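Long-range contacts in intracellular exo-alpha-(1->5)-L-arabinofuranosidase (Bifidobacterium longum, PDB 2Y2W), which releases terminal L-arabinofuranose units from arabinans and arabinoxylan by hydrolysing alpha-L-arabinofuranosidic bonds during plant cell wall breakdown: residues 61-65 with 392-396; 105-111 with 160-166; 251-255 with 266-271; 275-279 with 330-335; 335-341 with 401-407. One frame throughout, in Å; residues are numbered along the deposited sequence.

Contact 1. Residues 61-65 with 392-396; sequences PRLFG and MITLL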
# COMPACT_ATOMS: atom_id res chain seq x y z
N PRO D 61 24.96 -14.78 -23.64
CA PRO D 61 25.92 -13.75 -23.25
C PRO D 61 25.64 -13.11 -21.88
O PRO D 61 26.56 -12.55 -21.28
CB PRO D 61 25.77 -12.70 -24.35
CG PRO D 61 25.30 -13.47 -25.53
CD PRO D 61 24.38 -14.51 -24.97
N ARG D 62 24.40 -13.21 -21.40
CA ARG D 62 24.00 -12.62 -20.12
C ARG D 62 24.49 -13.42 -18.91
O ARG D 62 24.42 -12.94 -17.78
CB ARG D 62 22.49 -12.44 -20.04
CG ARG D 62 21.95 -11.25 -20.82
CD ARG D 62 20.64 -10.79 -20.21
NE ARG D 62 19.98 -9.78 -21.04
CZ ARG D 62 18.84 -9.98 -21.70
NH1 ARG D 62 18.21 -11.15 -21.63
NH2 ARG D 62 18.33 -8.99 -22.42
N LEU D 63 24.97 -14.63 -19.17
CA LEU D 63 25.54 -15.48 -18.12
C LEU D 63 26.80 -14.86 -17.52
O LEU D 63 27.17 -15.17 -16.39
CB LEU D 63 25.84 -16.87 -18.67
CG LEU D 63 25.80 -18.04 -17.68
CD1 LEU D 63 24.37 -18.33 -17.25
CD2 LEU D 63 26.41 -19.28 -18.30
N PHE D 64 27.45 -13.98 -18.28
CA PHE D 64 28.66 -13.30 -17.82
C PHE D 64 28.38 -11.86 -17.39
O PHE D 64 29.17 -10.95 -17.66
CB PHE D 64 29.75 -13.38 -18.89
CG PHE D 64 30.01 -14.77 -19.39
CD1 PHE D 64 30.60 -15.73 -18.56
CD2 PHE D 64 29.65 -15.14 -20.68
CE1 PHE D 64 30.82 -17.02 -19.01
CE2 PHE D 64 29.88 -16.43 -21.14
CZ PHE D 64 30.46 -17.37 -20.30
N GLY D 65 27.25 -11.67 -16.72
CA GLY D 65 26.89 -10.36 -16.19
C GLY D 65 27.42 -10.13 -14.78
O GLY D 65 27.83 -11.08 -14.10
N MET D 392 30.70 -21.38 -12.10
CA MET D 392 30.56 -21.02 -13.51
C MET D 392 30.35 -22.25 -14.40
O MET D 392 29.55 -22.21 -15.34
CB MET D 392 31.78 -20.22 -13.98
CG MET D 392 31.72 -19.74 -15.43
SD MET D 392 30.22 -18.82 -15.85
CE MET D 392 30.49 -17.29 -14.96
N ILE D 393 31.06 -23.33 -14.08
CA ILE D 393 30.90 -24.62 -14.78
C ILE D 393 29.47 -25.16 -14.63
O ILE D 393 28.86 -25.59 -15.61
CB ILE D 393 31.95 -25.66 -14.29
CG1 ILE D 393 33.34 -25.32 -14.85
CG2 ILE D 393 31.54 -27.09 -14.67
CD1 ILE D 393 34.49 -26.06 -14.18
N THR D 394 28.94 -25.12 -13.40
CA THR D 394 27.56 -25.55 -13.14
C THR D 394 26.56 -24.67 -13.88
O THR D 394 25.55 -25.16 -14.39
CB THR D 394 27.24 -25.57 -11.62
OG1 THR D 394 28.17 -26.43 -10.95
CG2 THR D 394 25.83 -26.08 -11.36
N LEU D 395 26.85 -23.37 -13.93
CA LEU D 395 26.02 -22.41 -14.66
C LEU D 395 26.00 -22.73 -16.15
O LEU D 395 24.94 -22.72 -16.78
CB LEU D 395 26.48 -20.97 -14.41
CG LEU D 395 26.17 -20.32 -13.06
CD1 LEU D 395 27.00 -19.06 -12.88
CD2 LEU D 395 24.69 -20.01 -12.90
N LEU D 396 27.18 -23.02 -16.70
CA LEU D 396 27.32 -23.40 -18.10
C LEU D 396 26.68 -24.76 -18.39
O LEU D 396 26.09 -24.96 -19.45
CB LEU D 396 28.79 -23.38 -18.53
CG LEU D 396 29.43 -22.01 -18.77
CD1 LEU D 396 30.95 -22.11 -18.77
CD2 LEU D 396 28.95 -21.39 -20.07
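The Phe64 ring is met obliquely by two side chains of helix 382-397, Met392 and Leu396. Met392 SD lies 3.7 Å from Phe64 CE1 and well off the ring normal, by 65°. This is a Met-aromatic contact. The Met392 methyl, CE, adds a second touch 3.9 Å from Phe64 CD1. The methionine chain bends at chi2 (53°) and again at chi3 (71°), which brings its sulfur and methyl beside the ring. The two side chains cross at about a right angle. Leu396 CD2 comes within 4.3 Å of Phe64 CZ. The same methyl packs on Leu63 CD2 at 3.7 Å. Leu63 CD2 also reaches the flank of Leu395, 4.2 Å from its CB.

In the fold, the turn 61-65 leads into the first strand of the (beta/alpha)8 barrel, and helix 382-397 comes just before the eighth. The contact packs this turn against that helix, next to the seam where the two strands meet. No hydrogen bond joins the two segments, and every touching residue is buried. An alanine at Phe64 is likely to open a gap beside Met392 and take away the ring that its sulfur and methyl touch in this turn.

Helix 431-440 adds to the surroundings, with Ala437 and Ala438 on Phe64 and Phe434 on Met392. Leu63 also packs on Val402 and Ala405 of the eighth strand.

Contact 2. Residues 105-111 with 160-166; sequences VTCVRYP and GTEIMLA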
# COMPACT_ATOMS: atom_id res chain seq x y z
N VAL D 105 32.47 -8.69 -18.84
CA VAL D 105 31.11 -8.46 -18.35
C VAL D 105 30.25 -7.88 -19.48
O VAL D 105 30.68 -6.95 -20.16
CB VAL D 105 31.09 -7.52 -17.11
CG1 VAL D 105 29.67 -7.38 -16.55
CG2 VAL D 105 32.04 -8.02 -16.03
N THR D 106 29.06 -8.43 -19.66
CA THR D 106 28.16 -8.04 -20.75
C THR D 106 26.96 -7.24 -20.27
O THR D 106 26.40 -6.43 -21.02
CB THR D 106 27.63 -9.27 -21.49
OG1 THR D 106 27.00 -10.15 -20.55
CG2 THR D 106 28.75 -10.02 -22.21
N CYS D 107 26.55 -7.48 -19.03
CA CYS D 107 25.33 -6.90 -18.47
C CYS D 107 25.53 -6.67 -16.98
O CYS D 107 25.96 -7.56 -16.27
CB CYS D 107 24.14 -7.84 -18.71
SG CYS D 107 22.58 -7.28 -18.01
N VAL D 108 25.21 -5.46 -16.53
CA VAL D 108 25.44 -5.08 -15.13
C VAL D 108 24.14 -4.70 -14.43
O VAL D 108 23.36 -3.89 -14.94
CB VAL D 108 26.46 -3.92 -15.02
CG1 VAL D 108 26.81 -3.66 -13.56
CG2 VAL D 108 27.72 -4.22 -15.81
N ARG D 109 23.92 -5.30 -13.27
CA ARG D 109 22.72 -5.04 -12.47
C ARG D 109 22.91 -3.80 -11.60
O ARG D 109 23.97 -3.62 -10.97
CB ARG D 109 22.39 -6.28 -11.62
CG ARG D 109 21.07 -6.22 -10.88
CD ARG D 109 20.65 -7.60 -10.45
NE ARG D 109 19.46 -7.58 -9.61
CZ ARG D 109 19.46 -7.78 -8.30
NH1 ARG D 109 20.60 -8.04 -7.66
NH2 ARG D 109 18.32 -7.74 -7.62
N TYR D 110 21.89 -2.95 -11.57
CA TYR D 110 21.96 -1.63 -10.94
C TYR D 110 20.56 -1.19 -10.52
O TYR D 110 19.58 -1.52 -11.20
CB TYR D 110 22.54 -0.63 -11.95
CG TYR D 110 22.74 0.78 -11.42
CD1 TYR D 110 23.86 1.11 -10.65
CD2 TYR D 110 21.82 1.78 -11.69
CE1 TYR D 110 24.04 2.39 -10.16
CE2 TYR D 110 21.99 3.07 -11.21
CZ TYR D 110 23.11 3.37 -10.45
OH TYR D 110 23.29 4.65 -9.97
N PRO D 111 20.43 -0.47 -9.38
CA PRO D 111 21.47 -0.10 -8.42
C PRO D 111 21.49 -0.97 -7.15
O PRO D 111 22.16 -0.62 -6.18
CB PRO D 111 21.09 1.34 -8.05
CG PRO D 111 19.58 1.36 -8.16
CD PRO D 111 19.16 0.21 -9.07
N GLY D 160 30.15 -0.57 -22.68
CA GLY D 160 29.56 -1.42 -23.71
C GLY D 160 28.67 -2.49 -23.11
O GLY D 160 28.36 -3.49 -23.76
N THR D 161 28.27 -2.27 -21.86
CA THR D 161 27.46 -3.23 -21.12
C THR D 161 25.99 -2.86 -21.15
O THR D 161 25.64 -1.68 -21.17
CB THR D 161 27.91 -3.36 -19.64
OG1 THR D 161 28.03 -2.05 -19.07
CG2 THR D 161 29.24 -4.08 -19.53
N GLU D 162 25.13 -3.88 -21.16
CA GLU D 162 23.69 -3.73 -21.02
C GLU D 162 23.35 -3.40 -19.56
O GLU D 162 24.10 -3.78 -18.65
CB GLU D 162 23.03 -5.05 -21.43
CG GLU D 162 21.50 -5.05 -21.50
CD GLU D 162 20.94 -6.42 -21.84
OE1 GLU D 162 21.73 -7.34 -22.15
OE2 GLU D 162 19.70 -6.58 -21.81
N ILE D 163 22.24 -2.70 -19.34
CA ILE D 163 21.79 -2.36 -17.99
C ILE D 163 20.63 -3.24 -17.54
O ILE D 163 19.66 -3.43 -18.28
CB ILE D 163 21.36 -0.87 -17.86
CG1 ILE D 163 22.53 0.06 -18.20
CG2 ILE D 163 20.83 -0.57 -16.46
CD1 ILE D 163 22.15 1.51 -18.35
N MET D 164 20.74 -3.77 -16.33
CA MET D 164 19.65 -4.50 -15.69
C MET D 164 19.13 -3.66 -14.52
O MET D 164 19.71 -3.66 -13.43
CB MET D 164 20.13 -5.87 -15.23
CG MET D 164 19.01 -6.86 -14.93
SD MET D 164 19.56 -8.24 -13.91
CE MET D 164 20.65 -9.11 -15.03
N LEU D 165 18.04 -2.94 -14.75
CA LEU D 165 17.57 -1.94 -13.80
C LEU D 165 16.58 -2.50 -12.78
O LEU D 165 15.55 -3.05 -13.15
CB LEU D 165 16.96 -0.73 -14.52
CG LEU D 165 16.75 0.57 -13.74
CD1 LEU D 165 17.98 0.96 -12.93
CD2 LEU D 165 16.37 1.69 -14.70
N ALA D 166 16.93 -2.36 -11.51
CA ALA D 166 16.07 -2.78 -10.41
C ALA D 166 15.29 -1.59 -9.87
O ALA D 166 15.85 -0.50 -9.71
CB ALA D 166 16.89 -3.41 -9.31
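Cys107 to Tyr110 pair in parallel with Glu162 to Leu165, as the second and third strands of the (beta/alpha)8 barrel. Five backbone hydrogen bonds form the ladder. It starts at Glu162 N to Thr106 O (2.9 Å) and ends at Ala166 N to Tyr110 O (2.8 Å).

On the face that carries Cys107, Arg109 and Met164, the thioether crosses the arginine stem. Met164 SD sits 3.7 Å from Arg109 CD and near the plane of the guanidinium, at its edge. Met164 bends only at chi3 (-68°), and this turns its methyl back to Cys107 SG, 4.0 Å from CE. On the face of Val108 and Tyr110, Leu165 CD1 lies at the edge of the tyrosine ring, 4.1 Å from CD2. The cis proline Pro111 folds back over that ring, its CB 3.5 Å above the plane and over the centre. Thr161 CG2 closes the start of the pair against Val105 O at 3.3 Å.

Further out, Arg109 is gripped by a salt bridge to Glu340 and a hydrogen bond to Asn214, with Phe67 in a cation-pi contact. By similarity, Glu340 is the nucleophile and Asn214 binds alpha-L-arabinofuranose, so the arginine probably helps to shape the active site. The Tyr110 hydroxyl is hydrogen-bonded to His70 NE2, and Arg62 pairs with Glu162.

Helix 149-159 covers Val108 and Ile163, Phe152 stacks on Tyr110, and Met164 leans on strand 209-212.

Contact 3. Residues 251-255 with 266-271; sequences VACGS and WEKTVL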
# COMPACT_ATOMS: atom_id res chain seq x y z
N VAL D 251 12.01 -9.50 -14.29
CA VAL D 251 12.52 -10.45 -13.30
C VAL D 251 11.77 -10.33 -11.98
O VAL D 251 11.71 -9.24 -11.39
CB VAL D 251 14.04 -10.25 -13.03
CG1 VAL D 251 14.60 -11.39 -12.20
CG2 VAL D 251 14.82 -10.10 -14.34
N ALA D 252 11.21 -11.44 -11.52
CA ALA D 252 10.59 -11.52 -10.20
C ALA D 252 11.59 -12.03 -9.18
O ALA D 252 12.45 -12.85 -9.50
CB ALA D 252 9.38 -12.44 -10.24
N CYS D 253 11.48 -11.52 -7.95
CA CYS D 253 12.32 -11.98 -6.84
C CYS D 253 12.00 -13.43 -6.52
O CYS D 253 10.84 -13.81 -6.39
CB CYS D 253 12.08 -11.13 -5.59
SG CYS D 253 12.47 -9.38 -5.73
N GLY D 254 13.05 -14.25 -6.42
CA GLY D 254 12.91 -15.62 -5.98
C GLY D 254 13.37 -15.70 -4.54
O GLY D 254 13.05 -14.83 -3.73
N SER D 255 14.14 -16.74 -4.23
CA SER D 255 14.72 -16.89 -2.90
C SER D 255 16.08 -16.20 -2.80
O SER D 255 16.84 -16.15 -3.77
CB SER D 255 14.82 -18.36 -2.51
OG SER D 255 13.53 -18.92 -2.29
N TRP D 266 7.98 -20.10 -2.24
CA TRP D 266 7.96 -18.69 -2.63
C TRP D 266 7.79 -18.59 -4.13
O TRP D 266 6.86 -17.95 -4.62
CB TRP D 266 9.25 -17.99 -2.19
CG TRP D 266 9.37 -16.58 -2.68
CD1 TRP D 266 9.83 -16.16 -3.90
CD2 TRP D 266 9.02 -15.39 -1.95
NE1 TRP D 266 9.78 -14.79 -3.98
CE2 TRP D 266 9.29 -14.29 -2.80
CE3 TRP D 266 8.50 -15.15 -0.67
CZ2 TRP D 266 9.07 -12.97 -2.40
CZ3 TRP D 266 8.28 -13.84 -0.28
CH2 TRP D 266 8.56 -12.76 -1.14
N GLU D 267 8.70 -19.23 -4.86
CA GLU D 267 8.70 -19.23 -6.32
C GLU D 267 7.39 -19.76 -6.90
O GLU D 267 6.83 -19.16 -7.81
CB GLU D 267 9.88 -20.05 -6.86
CG GLU D 267 11.25 -19.40 -6.69
CD GLU D 267 11.86 -19.60 -5.30
OE1 GLU D 267 11.22 -20.23 -4.43
OE2 GLU D 267 12.99 -19.12 -5.09
N LYS D 268 6.89 -20.86 -6.34
CA LYS D 268 5.65 -21.46 -6.82
C LYS D 268 4.48 -20.48 -6.73
O LYS D 268 3.79 -20.26 -7.73
CB LYS D 268 5.34 -22.74 -6.04
CG LYS D 268 4.39 -23.69 -6.77
CD LYS D 268 4.47 -25.11 -6.23
CE LYS D 268 5.79 -25.81 -6.59
NZ LYS D 268 6.89 -25.49 -5.63
N THR D 269 4.28 -19.89 -5.56
CA THR D 269 3.18 -18.96 -5.33
C THR D 269 3.31 -17.70 -6.20
O THR D 269 2.35 -17.30 -6.86
CB THR D 269 3.08 -18.56 -3.84
OG1 THR D 269 3.09 -19.73 -3.03
CG2 THR D 269 1.81 -17.77 -3.57
N VAL D 270 4.50 -17.11 -6.20
CA VAL D 270 4.76 -15.87 -6.93
C VAL D 270 4.63 -16.05 -8.44
O VAL D 270 3.92 -15.29 -9.11
CB VAL D 270 6.14 -15.27 -6.53
CG1 VAL D 270 6.61 -14.20 -7.53
CG2 VAL D 270 6.08 -14.69 -5.13
N LEU D 271 5.30 -17.07 -8.98
CA LEU D 271 5.31 -17.31 -10.42
C LEU D 271 3.96 -17.77 -10.97
O LEU D 271 3.60 -17.41 -12.08
CB LEU D 271 6.43 -18.27 -10.83
CG LEU D 271 7.88 -17.86 -10.54
CD1 LEU D 271 8.84 -18.99 -10.91
CD2 LEU D 271 8.28 -16.57 -11.24
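Trp266 and Glu267 of helix 265-274 grip the chain just after strand 249-252, within a beta-alpha-beta unit of the (beta/alpha)8 barrel. The tight part is polar. Trp266 NE1 gives a hydrogen bond to Cys253 O at 2.8 Å, 159° at the hydrogen. The acceptor lies in the plane of the indole. The donor, in turn, stands above the carbonyl plane. Two other groups lie over opposite faces of this ring: Gly254 O, 3.5 Å from Trp266 CD1, and Val270 CG2, from the next helical turn. The indole thus seems held against turning. Its CG is anti to the backbone N (chi1 174°), and from there the pyrrole edge meets the loop.

The loose part is apolar. Ala252 CB faces the helix but comes only to 4.3 Å from Val270 CG1 and 4.4 Å from Leu271 CD2. The helix side turned from the strand, with Lys268 and Thr269, is partly open to solvent.

Outside the pair, helix 227-244 flanks Trp266 and Val270, while helix 307-327 flanks Glu267 and Leu271. The side chain of Cys253 is about 5 Å from that of Asn214, which by similarity binds alpha-L-arabinofuranose.

Glu267 bends at chi2 (82°), which swings its buried carboxylate onto Ser255. One oxygen serves both groups there. Ser255 N makes a weak bond to Glu267 OE2, and Ser255 OG donates to OE2 on its syn side at 2.9 Å.

Contact 4. Residues 275-279 with 330-335; sequences YENLD and GTKDIA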
# COMPACT_ATOMS: atom_id res chain seq x y z
N TYR D 275 2.65 -15.23 -13.76
CA TYR D 275 3.26 -15.94 -14.89
C TYR D 275 3.27 -15.17 -16.22
O TYR D 275 4.33 -14.98 -16.81
CB TYR D 275 2.62 -17.33 -15.08
CG TYR D 275 3.00 -17.99 -16.39
CD1 TYR D 275 4.28 -18.51 -16.59
CD2 TYR D 275 2.08 -18.08 -17.44
CE1 TYR D 275 4.62 -19.11 -17.80
CE2 TYR D 275 2.42 -18.67 -18.65
CZ TYR D 275 3.69 -19.18 -18.82
OH TYR D 275 4.02 -19.77 -20.02
N GLU D 276 2.09 -14.74 -16.66
CA GLU D 276 1.91 -14.15 -17.99
C GLU D 276 2.87 -13.02 -18.36
O GLU D 276 3.34 -12.94 -19.49
CB GLU D 276 0.46 -13.72 -18.22
CG GLU D 276 -0.39 -14.74 -18.98
CD GLU D 276 0.11 -15.01 -20.41
OE1 GLU D 276 0.78 -14.13 -21.01
OE2 GLU D 276 -0.19 -16.10 -20.95
N ASN D 277 3.16 -12.14 -17.40
CA ASN D 277 3.98 -10.96 -17.66
C ASN D 277 5.41 -11.05 -17.14
O ASN D 277 6.16 -10.07 -17.13
CB ASN D 277 3.29 -9.70 -17.13
CG ASN D 277 1.91 -9.51 -17.71
OD1 ASN D 277 0.91 -9.57 -16.99
ND2 ASN D 277 1.83 -9.31 -19.02
N LEU D 278 5.79 -12.25 -16.70
CA LEU D 278 7.15 -12.49 -16.22
C LEU D 278 7.97 -13.27 -17.24
O LEU D 278 7.43 -14.03 -18.04
CB LEU D 278 7.13 -13.24 -14.88
CG LEU D 278 6.70 -12.45 -13.63
CD1 LEU D 278 6.61 -13.39 -12.45
CD2 LEU D 278 7.64 -11.29 -13.34
N ASP D 279 9.28 -13.07 -17.18
CA ASP D 279 10.20 -13.70 -18.10
C ASP D 279 11.30 -14.45 -17.35
O ASP D 279 11.83 -15.45 -17.83
CB ASP D 279 10.80 -12.65 -19.04
CG ASP D 279 9.74 -11.90 -19.83
OD1 ASP D 279 9.26 -12.46 -20.84
OD2 ASP D 279 9.38 -10.77 -19.44
N GLY D 330 0.43 -22.55 -19.81
CA GLY D 330 1.27 -21.64 -20.58
C GLY D 330 2.09 -22.33 -21.65
O GLY D 330 2.30 -23.55 -21.60
N THR D 331 2.56 -21.54 -22.60
CA THR D 331 3.37 -22.03 -23.72
C THR D 331 4.83 -21.62 -23.55
O THR D 331 5.72 -22.17 -24.18
CB THR D 331 2.84 -21.51 -25.07
OG1 THR D 331 2.98 -20.08 -25.13
CG2 THR D 331 1.37 -21.88 -25.26
N LYS D 332 5.04 -20.64 -22.67
CA LYS D 332 6.34 -20.01 -22.45
C LYS D 332 7.02 -20.51 -21.18
O LYS D 332 6.37 -20.70 -20.15
CB LYS D 332 6.16 -18.48 -22.40
CG LYS D 332 7.20 -17.71 -21.59
CD LYS D 332 6.68 -16.35 -21.15
CE LYS D 332 5.82 -16.42 -19.90
NZ LYS D 332 5.25 -15.09 -19.55
N ASP D 333 8.33 -20.72 -21.25
CA ASP D 333 9.14 -21.05 -20.09
C ASP D 333 9.66 -19.80 -19.39
O ASP D 333 10.06 -18.83 -20.04
CB ASP D 333 10.35 -21.90 -20.49
CG ASP D 333 10.05 -23.39 -20.46
OD1 ASP D 333 8.86 -23.77 -20.40
OD2 ASP D 333 11.02 -24.17 -20.49
N ILE D 334 9.64 -19.83 -18.06
CA ILE D 334 10.30 -18.82 -17.25
C ILE D 334 11.76 -19.24 -17.09
O ILE D 334 12.04 -20.30 -16.52
CB ILE D 334 9.66 -18.67 -15.84
CG1 ILE D 334 8.14 -18.41 -15.93
CG2 ILE D 334 10.39 -17.61 -15.01
CD1 ILE D 334 7.74 -17.12 -16.64
N ALA D 335 12.67 -18.42 -17.60
CA ALA D 335 14.10 -18.67 -17.45
C ALA D 335 14.59 -18.28 -16.06
O ALA D 335 13.95 -17.48 -15.36
CB ALA D 335 14.89 -17.93 -18.53
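Tyr275 and Lys332 slide past each other in opposite directions, and each side chain ends near the other's backbone. Lys332 NZ stands over the tyrosine face, 4.4 Å from the ring centroid and 10° off its normal: a cation-pi contact. Lys332 CE adds a CH-pi contact on the ring. A bend at chi3 (82°) carries the amine to two carbonyls, and NZ donates to Tyr275 O and Leu278 O, each at 2.9 Å. Leu278 N reaches Tyr275 O from the other face of that carbonyl. At the far tip, Tyr275 OH donates to Lys332 O, in the carbonyl plane and on a lone pair. Ile334 crosses the tyrosine obliquely, its CD1 3.7 Å from Tyr275 CD1. The backbones join where Ala335 N bonds Asp279 O at 3.1 Å. Asp279 turns its carboxylate to Leu250 N.

These loops lead into neighbouring parallel strands, 280-287 and 335-341, so the contact ties two entry loops at the N-terminal rim of the (beta/alpha)8 barrel, away from the annotated sites.

Contact 5. Residues 335-341 with 401-407; sequences ALSFDEW and RVRSASR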
# COMPACT_ATOMS: atom_id res chain seq x y z
N ALA D 335 12.67 -18.42 -17.60
CA ALA D 335 14.10 -18.67 -17.45
C ALA D 335 14.59 -18.28 -16.06
O ALA D 335 13.95 -17.48 -15.36
CB ALA D 335 14.89 -17.93 -18.53
N LEU D 336 15.72 -18.84 -15.66
CA LEU D 336 16.32 -18.54 -14.37
C LEU D 336 17.35 -17.43 -14.49
O LEU D 336 18.10 -17.38 -15.48
CB LEU D 336 16.97 -19.79 -13.76
CG LEU D 336 16.15 -20.68 -12.82
CD1 LEU D 336 14.83 -21.15 -13.43
CD2 LEU D 336 16.99 -21.87 -12.38
N SER D 337 17.38 -16.55 -13.49
CA SER D 337 18.33 -15.45 -13.45
C SER D 337 19.12 -15.46 -12.14
O SER D 337 18.64 -14.97 -11.11
CB SER D 337 17.61 -14.11 -13.63
OG SER D 337 18.52 -13.03 -13.66
N PHE D 338 20.32 -16.04 -12.18
CA PHE D 338 21.22 -16.05 -11.03
C PHE D 338 21.87 -14.68 -10.82
O PHE D 338 23.09 -14.54 -10.91
CB PHE D 338 22.28 -17.14 -11.19
CG PHE D 338 22.03 -18.36 -10.35
CD1 PHE D 338 21.19 -19.37 -10.80
CD2 PHE D 338 22.63 -18.49 -9.10
CE1 PHE D 338 20.96 -20.50 -10.02
CE2 PHE D 338 22.41 -19.61 -8.31
CZ PHE D 338 21.57 -20.62 -8.77
N ASP D 339 21.04 -13.69 -10.51
CA ASP D 339 21.47 -12.29 -10.50
C ASP D 339 22.28 -11.87 -9.27
O ASP D 339 22.76 -10.73 -9.20
CB ASP D 339 20.30 -11.33 -10.77
CG ASP D 339 19.11 -11.56 -9.85
OD1 ASP D 339 19.21 -12.36 -8.89
OD2 ASP D 339 18.06 -10.92 -10.09
N GLU D 340 22.43 -12.77 -8.31
CA GLU D 340 23.38 -12.58 -7.21
C GLU D 340 24.04 -13.91 -6.85
O GLU D 340 23.43 -14.76 -6.19
CB GLU D 340 22.70 -11.95 -5.99
CG GLU D 340 22.57 -10.43 -6.07
CD GLU D 340 22.11 -9.79 -4.77
OE1 GLU D 340 22.54 -10.24 -3.68
OE2 GLU D 340 21.33 -8.82 -4.84
N TRP D 341 25.27 -14.09 -7.30
CA TRP D 341 26.05 -15.29 -6.97
C TRP D 341 27.51 -14.94 -6.69
O TRP D 341 27.98 -13.86 -7.04
CB TRP D 341 25.94 -16.34 -8.09
CG TRP D 341 26.68 -16.00 -9.35
CD1 TRP D 341 26.20 -15.30 -10.42
CD2 TRP D 341 28.03 -16.36 -9.69
NE1 TRP D 341 27.16 -15.19 -11.40
CE2 TRP D 341 28.30 -15.83 -10.97
CE3 TRP D 341 29.04 -17.07 -9.02
CZ2 TRP D 341 29.53 -16.00 -11.61
CZ3 TRP D 341 30.27 -17.23 -9.66
CH2 TRP D 341 30.50 -16.70 -10.94
N ARG D 401 18.43 -23.41 -18.88
CA ARG D 401 17.37 -22.83 -18.07
C ARG D 401 17.85 -21.56 -17.36
O ARG D 401 17.05 -20.67 -17.07
CB ARG D 401 16.84 -23.85 -17.06
CG ARG D 401 15.46 -23.54 -16.52
CD ARG D 401 14.39 -23.64 -17.61
NE ARG D 401 13.10 -23.13 -17.16
CZ ARG D 401 12.20 -23.85 -16.49
NH1 ARG D 401 12.45 -25.12 -16.17
NH2 ARG D 401 11.05 -23.30 -16.12
N VAL D 402 19.15 -21.49 -17.09
CA VAL D 402 19.76 -20.29 -16.55
C VAL D 402 20.31 -19.45 -17.70
O VAL D 402 21.43 -19.68 -18.18
CB VAL D 402 20.87 -20.61 -15.52
CG1 VAL D 402 21.49 -19.33 -14.96
CG2 VAL D 402 20.32 -21.47 -14.38
N ARG D 403 19.51 -18.50 -18.16
CA ARG D 403 19.88 -17.67 -19.31
C ARG D 403 20.51 -16.34 -18.89
O ARG D 403 20.89 -15.53 -19.74
CB ARG D 403 18.67 -17.45 -20.22
CG ARG D 403 18.01 -18.73 -20.74
CD ARG D 403 18.93 -19.56 -21.64
NE ARG D 403 19.42 -18.80 -22.79
CZ ARG D 403 20.20 -19.29 -23.74
NH1 ARG D 403 20.60 -20.56 -23.70
NH2 ARG D 403 20.59 -18.52 -24.75
N SER D 404 20.63 -16.13 -17.59
CA SER D 404 21.28 -14.93 -17.05
C SER D 404 21.91 -15.20 -15.69
O SER D 404 21.36 -15.94 -14.88
CB SER D 404 20.29 -13.77 -16.94
OG SER D 404 20.95 -12.59 -16.54
N ALA D 405 23.07 -14.59 -15.46
CA ALA D 405 23.75 -14.66 -14.17
C ALA D 405 24.53 -13.37 -13.91
O ALA D 405 25.21 -12.86 -14.79
CB ALA D 405 24.66 -15.88 -14.10
N SER D 406 24.41 -12.86 -12.69
CA SER D 406 25.13 -11.65 -12.30
C SER D 406 26.00 -11.91 -11.08
O SER D 406 25.48 -12.17 -9.99
CB SER D 406 24.16 -10.50 -12.01
OG SER D 406 23.18 -10.37 -13.03
N ARG D 407 27.31 -11.85 -11.27
CA ARG D 407 28.25 -12.04 -10.17
C ARG D 407 28.30 -10.79 -9.31
O ARG D 407 28.44 -9.67 -9.81
CB ARG D 407 29.65 -12.39 -10.69
CG ARG D 407 30.52 -13.04 -9.63
CD ARG D 407 31.99 -12.70 -9.81
NE ARG D 407 32.76 -12.97 -8.60
CZ ARG D 407 32.89 -12.12 -7.58
NH1 ARG D 407 32.31 -10.93 -7.61
NH2 ARG D 407 33.61 -12.47 -6.52
O HOH W 1 21.51 -12.31 -13.92
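Trp341 lays its indole across Arg407 and the end of strand 402-408. With chi1 at 72°, CG sits between the backbone N and the carbonyl carbon, and the ring turns back over the neighbouring strand. CD1 comes first, 3.2 Å from Ser406 O. NE1 touches Ala405 CB at 3.7 Å. CE2 meets Arg407 CB, and CZ2 lies 3.7 Å from Arg407 CG. CH2, at the tip, is 3.9 Å from the same CG. That methylene lies over the six-membered ring in a CH-pi contact, 14° off the normal. A glycine here would probably leave the Arg407 stem without its aromatic cover and open a gap beside Ala405.

Barrel strands seven and eight run parallel here, with two beta bulges. Phe338 N to Ser404 O (2.9 Å) and Ser406 N to Phe338 O (2.8 Å) bond the middle. Ser337, Ser404 and Ser406 share one water through their hydroxyls.

The side chain of Glu340, by similarity the nucleophile, sets out away from strand 402-408. Its carboxylate is bound by Arg109 and Tyr286, consistent with a firmly oriented group facing the sugar site.

Overall arrangement
From the N terminus, residues 61-65 open contact 1, whose long loop closes only at helix 382-397. Contacts 2, 3 and 4 nest inside it, one after another. Contact 2 pairs barrel strands two and three. Contact 3 ties strand five to its following helix, and contact 4 links the loops that enter strands six and seven. Contact 5 opens at Ala335, which it shares with contact 4, and closes beyond 392-396, so it crosses contact 1. Contacts 1 and 5 together join the first strand to the eighth: Gly65 O lies 3.0 Å from Arg407 N. Contact 2 meets contact 5 across the barrel interior. Leu278 bridges contacts 3 and 4.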